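PDB 1FX4: receptor-type adenylate cyclase GRESAG 4.3 from Trypanosoma brucei, which converts ATP into 3',5'-cyclic AMP and diphosphate with magnesium as cofactor, as the catalytic domain of a receptor-type class III adenylyl cyclase. Local coordinates for residues Thr24-Ala29 with Asn93-Ser98; Val38-Arg43 with Leu88-Asn93. All coordinates share one frame; numbering follows the deposited sequence.

Contact 1: residues Thr24-Ala29 with Asn93-Ser98. Unlike the reference sequence in segment 93-98: V95 (reference Leu).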
loop_
_atom_site.group_PDB
_atom_site.type_symbol
_atom_site.label_atom_id
_atom_site.label_comp_id
_atom_site.label_asym_id
_atom_site.label_seq_id
_atom_site.Cartn_x
_atom_site.Cartn_y
_atom_site.Cartn_z
ATOM N N THR A 24 4.852 -3.022 11.118
ATOM C CA THR A 24 4.030 -4.214 11.309
ATOM C C THR A 24 4.237 -4.784 12.716
ATOM O O THR A 24 3.277 -4.994 13.456
ATOM C CB THR A 24 4.345 -5.252 10.227
ATOM O OG1 THR A 24 3.999 -4.699 8.956
ATOM C CG2 THR A 24 3.534 -6.503 10.436
ATOM N N ALA A 25 5.493 -4.951 13.110
ATOM C CA ALA A 25 5.829 -5.469 14.438
ATOM C C ALA A 25 5.389 -4.509 15.548
ATOM O O ALA A 25 5.022 -4.938 16.639
ATOM C CB ALA A 25 7.318 -5.748 14.531
ATOM N N LEU A 26 5.433 -3.203 15.273
ATOM C CA LEU A 26 4.994 -2.219 16.254
ATOM C C LEU A 26 3.480 -2.292 16.428
ATOM O O LEU A 26 2.969 -2.157 17.547
ATOM C CB LEU A 26 5.414 -0.796 15.834
ATOM C CG LEU A 26 6.923 -0.540 15.892
ATOM C CD1 LEU A 26 7.227 0.902 15.407
ATOM C CD2 LEU A 26 7.398 -0.711 17.319
ATOM N N TRP A 27 2.757 -2.490 15.325
ATOM C CA TRP A 27 1.303 -2.585 15.378
ATOM C C TRP A 27 0.903 -3.796 16.212
ATOM O O TRP A 27 -0.054 -3.745 16.971
ATOM C CB TRP A 27 0.699 -2.722 13.981
ATOM C CG TRP A 27 0.376 -1.411 13.335
ATOM C CD1 TRP A 27 1.053 -0.814 12.318
ATOM C CD2 TRP A 27 -0.719 -0.543 13.655
ATOM N NE1 TRP A 27 0.453 0.366 11.983
ATOM C CE2 TRP A 27 -0.637 0.556 12.783
ATOM C CE3 TRP A 27 -1.766 -0.598 14.580
ATOM C CZ2 TRP A 27 -1.564 1.607 12.815
ATOM C CZ3 TRP A 27 -2.687 0.441 14.608
ATOM C CH2 TRP A 27 -2.581 1.526 13.728
ATOM N N ALA A 28 1.672 -4.869 16.073
ATOM C CA ALA A 28 1.411 -6.102 16.806
ATOM C C ALA A 28 1.702 -5.916 18.291
ATOM O O ALA A 28 0.908 -6.310 19.135
ATOM C CB ALA A 28 2.264 -7.235 16.237
ATOM N N ALA A 29 2.821 -5.267 18.600
ATOM C CA ALA A 29 3.208 -5.048 19.984
ATOM C C ALA A 29 2.475 -3.901 20.687
ATOM O O ALA A 29 2.273 -3.947 21.901
ATOM C CB ALA A 29 4.712 -4.834 20.069
ATOM N N ASN A 93 7.675 5.520 25.758
ATOM C CA ASN A 93 9.016 5.061 25.479
ATOM C C ASN A 93 8.893 3.657 24.911
ATOM O O ASN A 93 9.889 3.049 24.531
ATOM C CB ASN A 93 9.901 5.060 26.729
ATOM C CG ASN A 93 11.390 5.106 26.381
ATOM O OD1 ASN A 93 11.901 6.146 25.953
ATOM N ND2 ASN A 93 12.081 3.974 26.526
ATOM N N ALA A 94 7.653 3.180 24.804
ATOM C CA ALA A 94 7.369 1.836 24.307
ATOM C C ALA A 94 7.870 1.546 22.890
ATOM O O ALA A 94 8.282 0.423 22.597
ATOM C CB ALA A 94 5.872 1.552 24.407
ATOM N N VAL A 95 7.827 2.548 22.015
ATOM C CA VAL A 95 8.278 2.367 20.629
ATOM C C VAL A 95 9.800 2.160 20.602
ATOM O O VAL A 95 10.306 1.303 19.890
ATOM C CB VAL A 95 7.898 3.597 19.798
ATOM C CG1 VAL A 95 8.326 3.487 18.333
ATOM C CG2 VAL A 95 6.392 3.864 19.772
ATOM N N ASP A 96 10.513 2.950 21.389
ATOM C CA ASP A 96 11.955 2.832 21.441
ATOM C C ASP A 96 12.371 1.510 22.065
ATOM O O ASP A 96 13.289 0.866 21.587
ATOM C CB ASP A 96 12.553 4.033 22.172
ATOM C CG ASP A 96 12.443 5.304 21.346
ATOM O OD1 ASP A 96 13.354 5.563 20.525
ATOM O OD2 ASP A 96 11.417 6.001 21.461
ATOM N N GLU A 97 11.651 1.082 23.094
ATOM C CA GLU A 97 11.959 -0.187 23.739
ATOM C C GLU A 97 11.796 -1.301 22.713
ATOM O O GLU A 97 12.652 -2.192 22.614
ATOM C CB GLU A 97 11.029 -0.424 24.918
ATOM C CG GLU A 97 11.158 0.612 25.989
ATOM C CD GLU A 97 10.414 0.213 27.236
ATOM O OE1 GLU A 97 10.747 -0.862 27.798
ATOM O OE2 GLU A 97 9.494 0.961 27.644
ATOM N N SER A 98 10.714 -1.234 21.930
ATOM C CA SER A 98 10.478 -2.238 20.905
ATOM C C SER A 98 11.584 -2.213 19.856
ATOM O O SER A 98 12.108 -3.257 19.495
ATOM C CB SER A 98 9.114 -2.055 20.252
ATOM O OG SER A 98 8.080 -2.452 21.132
#
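The helical segments that bring L26 up against V95 and S98 have axes 10.7 Å apart at closest approach and directions 122° apart, and their nearest pair of CA atoms, L26 and V95, is separated by 7.1 Å. At this spacing contact depends on side chains, and L26 makes two of the three residue contacts. With CG beside its own backbone N (chi1 -69°) and CD1 anti to CA (chi2 178°), L26 extends its fork toward the second helix, and the two methyls find different partners. L26 CD2 rests on S98 CB at 3.7 Å, the tightest approach of the contact. L26 CD1 meets V95 CG1 at 4.1 Å, methyl to methyl, and the two side chains cross at about a right angle. A29 adds a looser contact at the exposed margin, its CB lying 4.3 Å from S98 OG. That hydroxyl is hydrogen-bonded to H30 NE2, in the loop directly after helix 23-29, so S98 offers carbon to L26 while its oxygen ties the two parts together. The L26 side chain lies about 10 Å from the bound magnesium ion. L26, V95 and S98 are all buried, and the contact is core packing between helix 23-29 and helix 94-109. L26 continues onto Y99 and F102 of helix 94-109, L132 in a loop and M34 of helix 34-51, which also borders the leucine.

Contact 2: residues Val38-Arg43 with Leu88-Asn93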
loop_
_atom_site.group_PDB
_atom_site.type_symbol
_atom_site.label_atom_id
_atom_site.label_comp_id
_atom_site.label_asym_id
_atom_site.label_seq_id
_atom_site.Cartn_x
_atom_site.Cartn_y
_atom_site.Cartn_z
ATOM N N VAL A 38 1.008 6.866 14.435
ATOM C CA VAL A 38 0.980 6.957 12.983
ATOM C C VAL A 38 0.223 8.198 12.525
ATOM O O VAL A 38 0.594 8.814 11.536
ATOM C CB VAL A 38 0.384 5.697 12.325
ATOM C CG1 VAL A 38 0.244 5.912 10.821
ATOM C CG2 VAL A 38 1.291 4.508 12.596
ATOM N N ALA A 39 -0.828 8.562 13.253
ATOM C CA ALA A 39 -1.598 9.751 12.907
ATOM C C ALA A 39 -0.680 10.966 13.073
ATOM O O ALA A 39 -0.707 11.879 12.260
ATOM C CB ALA A 39 -2.823 9.877 13.813
ATOM N N THR A 40 0.148 10.949 14.117
ATOM C CA THR A 40 1.090 12.042 14.375
ATOM C C THR A 40 2.108 12.073 13.231
ATOM O O THR A 40 2.414 13.131 12.678
ATOM C CB THR A 40 1.794 11.838 15.736
ATOM O OG1 THR A 40 0.809 11.887 16.779
ATOM C CG2 THR A 40 2.841 12.906 15.988
ATOM N N HIS A 41 2.592 10.888 12.861
ATOM C CA HIS A 41 3.551 10.721 11.772
ATOM C C HIS A 41 2.997 11.379 10.508
ATOM O O HIS A 41 3.697 12.181 9.868
ATOM C CB HIS A 41 3.803 9.204 11.584
ATOM C CG HIS A 41 4.346 8.812 10.244
ATOM N ND1 HIS A 41 3.541 8.611 9.144
ATOM C CD2 HIS A 41 5.594 8.437 9.868
ATOM C CE1 HIS A 41 4.267 8.130 8.150
ATOM N NE2 HIS A 41 5.516 8.014 8.564
ATOM N N HIS A 42 1.735 11.089 10.174
ATOM C CA HIS A 42 1.132 11.688 8.970
ATOM C C HIS A 42 1.033 13.210 9.065
ATOM O O HIS A 42 1.267 13.922 8.089
ATOM C CB HIS A 42 -0.254 11.121 8.696
ATOM C CG HIS A 42 -0.231 9.771 8.048
ATOM N ND1 HIS A 42 0.767 8.853 8.287
ATOM C CD2 HIS A 42 -1.063 9.197 7.148
ATOM C CE1 HIS A 42 0.551 7.770 7.561
ATOM N NE2 HIS A 42 -0.555 7.952 6.860
ATOM N N ARG A 43 0.654 13.704 10.236
ATOM C CA ARG A 43 0.535 15.153 10.412
ATOM C C ARG A 43 1.888 15.841 10.269
ATOM O O ARG A 43 1.988 16.884 9.634
ATOM C CB ARG A 43 -0.069 15.501 11.775
ATOM C CG ARG A 43 -1.563 15.463 11.831
ATOM C CD ARG A 43 -2.073 16.216 13.065
ATOM N NE ARG A 43 -1.277 15.926 14.258
ATOM C CZ ARG A 43 -1.417 14.846 15.026
ATOM N NH1 ARG A 43 -2.338 13.932 14.747
ATOM N NH2 ARG A 43 -0.604 14.671 16.060
ATOM N N LEU A 88 10.076 15.400 18.637
ATOM C CA LEU A 88 8.713 15.280 19.136
ATOM C C LEU A 88 8.583 14.421 20.393
ATOM O O LEU A 88 9.282 13.420 20.530
ATOM C CB LEU A 88 7.812 14.676 18.062
ATOM C CG LEU A 88 6.341 14.761 18.471
ATOM C CD1 LEU A 88 5.613 15.719 17.540
ATOM C CD2 LEU A 88 5.692 13.388 18.459
ATOM N N ASP A 89 7.714 14.829 21.320
ATOM C CA ASP A 89 7.462 14.034 22.512
ATOM C C ASP A 89 6.338 13.094 22.101
ATOM O O ASP A 89 5.193 13.522 21.939
ATOM C CB ASP A 89 7.017 14.895 23.700
ATOM C CG ASP A 89 6.551 14.059 24.902
ATOM O OD1 ASP A 89 6.745 12.815 24.920
ATOM O OD2 ASP A 89 5.990 14.654 25.848
ATOM N N TRP A 90 6.683 11.821 21.920
ATOM C CA TRP A 90 5.738 10.794 21.510
ATOM C C TRP A 90 4.848 10.313 22.646
ATOM O O TRP A 90 3.902 9.544 22.420
ATOM C CB TRP A 90 6.493 9.620 20.890
ATOM C CG TRP A 90 7.165 9.998 19.614
ATOM C CD1 TRP A 90 8.409 10.529 19.471
ATOM C CD2 TRP A 90 6.606 9.915 18.299
ATOM N NE1 TRP A 90 8.666 10.787 18.152
ATOM C CE2 TRP A 90 7.576 10.419 17.410
ATOM C CE3 TRP A 90 5.378 9.467 17.790
ATOM C CZ2 TRP A 90 7.356 10.491 16.027
ATOM C CZ3 TRP A 90 5.158 9.537 16.424
ATOM C CH2 TRP A 90 6.145 10.049 15.553
ATOM N N GLU A 91 5.165 10.763 23.863
ATOM C CA GLU A 91 4.398 10.419 25.060
ATOM C C GLU A 91 4.435 8.936 25.389
ATOM O O GLU A 91 3.489 8.395 25.953
ATOM C CB GLU A 91 2.944 10.889 24.934
ATOM C CG GLU A 91 2.765 12.384 24.715
ATOM C CD GLU A 91 1.301 12.768 24.520
ATOM O OE1 GLU A 91 0.433 12.144 25.173
ATOM O OE2 GLU A 91 1.010 13.679 23.704
ATOM N N THR A 92 5.531 8.284 25.025
ATOM C CA THR A 92 5.711 6.867 25.297
ATOM C C THR A 92 7.148 6.480 25.009
ATOM O O THR A 92 7.800 7.101 24.172
ATOM C CB THR A 92 4.768 5.985 24.426
ATOM O OG1 THR A 92 4.966 4.610 24.764
ATOM C CG2 THR A 92 5.065 6.165 22.924
ATOM N N ASN A 93 7.675 5.520 25.758
ATOM C CA ASN A 93 9.016 5.061 25.479
ATOM C C ASN A 93 8.893 3.657 24.911
ATOM O O ASN A 93 9.889 3.049 24.531
ATOM C CB ASN A 93 9.901 5.060 26.729
ATOM C CG ASN A 93 11.390 5.106 26.381
ATOM O OD1 ASN A 93 11.901 6.146 25.953
ATOM N ND2 ASN A 93 12.081 3.974 26.526
#
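In this class III nucleotidyl cyclase domain, the loop joining helix 71-87 to helix 94-109 packs against helix 34-51 through T40, L88 and W90. The junction is apolar, and on the helix side T40 supplies both contacts. T40 CG2 meets the L88 methyl CD2 tip to tip at 3.8 Å, while T40 CB and CG2 both lie 4.1 Å from W90 CZ3, approaching the indole obliquely. A chi1 of -63° sends the two branches of T40 apart: CG2 stands anti to the backbone N, while OG1 turns back beside it. OG1 is hydrogen-bonded to the carbonyl O of D36, one turn earlier, and accepts a weak bond from R43 NH2, so the hydroxyl is occupied within its own helix and the methyl serves the interface. Across from it, L88 and W90 form a unit of their own. L88 CD2 sits over the centre of one indole face, 3.6 Å above the ring plane, which makes it a CH-pi type packing. The same methyl thus contacts both T40 and the ring. The buried indole nitrogen NE1 is satisfied by the carbonyl O of F85, in the last turn of helix 71-87. W90 sits in the middle of an Asx turn, in which D89 OD1 accepts from E91 N at 2.8 Å, the donor standing above the carboxylate plane.

Contact 1 and contact 2 have centres 12 Å apart, on the same side of the chain's centre and within one cyclase catalytic domain. Along the sequence, contact 2 is nested inside contact 1: residues 24-29 come first, then 38-43, then 88-93 and 93-98, with N93 belonging to both. Helices 23-29 and 34-51 are consecutive, and W27 CZ2 of the first packs on V38 CG2 of the second at 4.1 Å, so the contacts also touch directly. Loop 88-93 packs on helix 34-51, and helix 94-109, into which it leads, packs on the earlier helix 23-29. Both contacts lie near, but not in, the magnesium site of D19 and D62; the W90 side chain is about 14 Å from the ion.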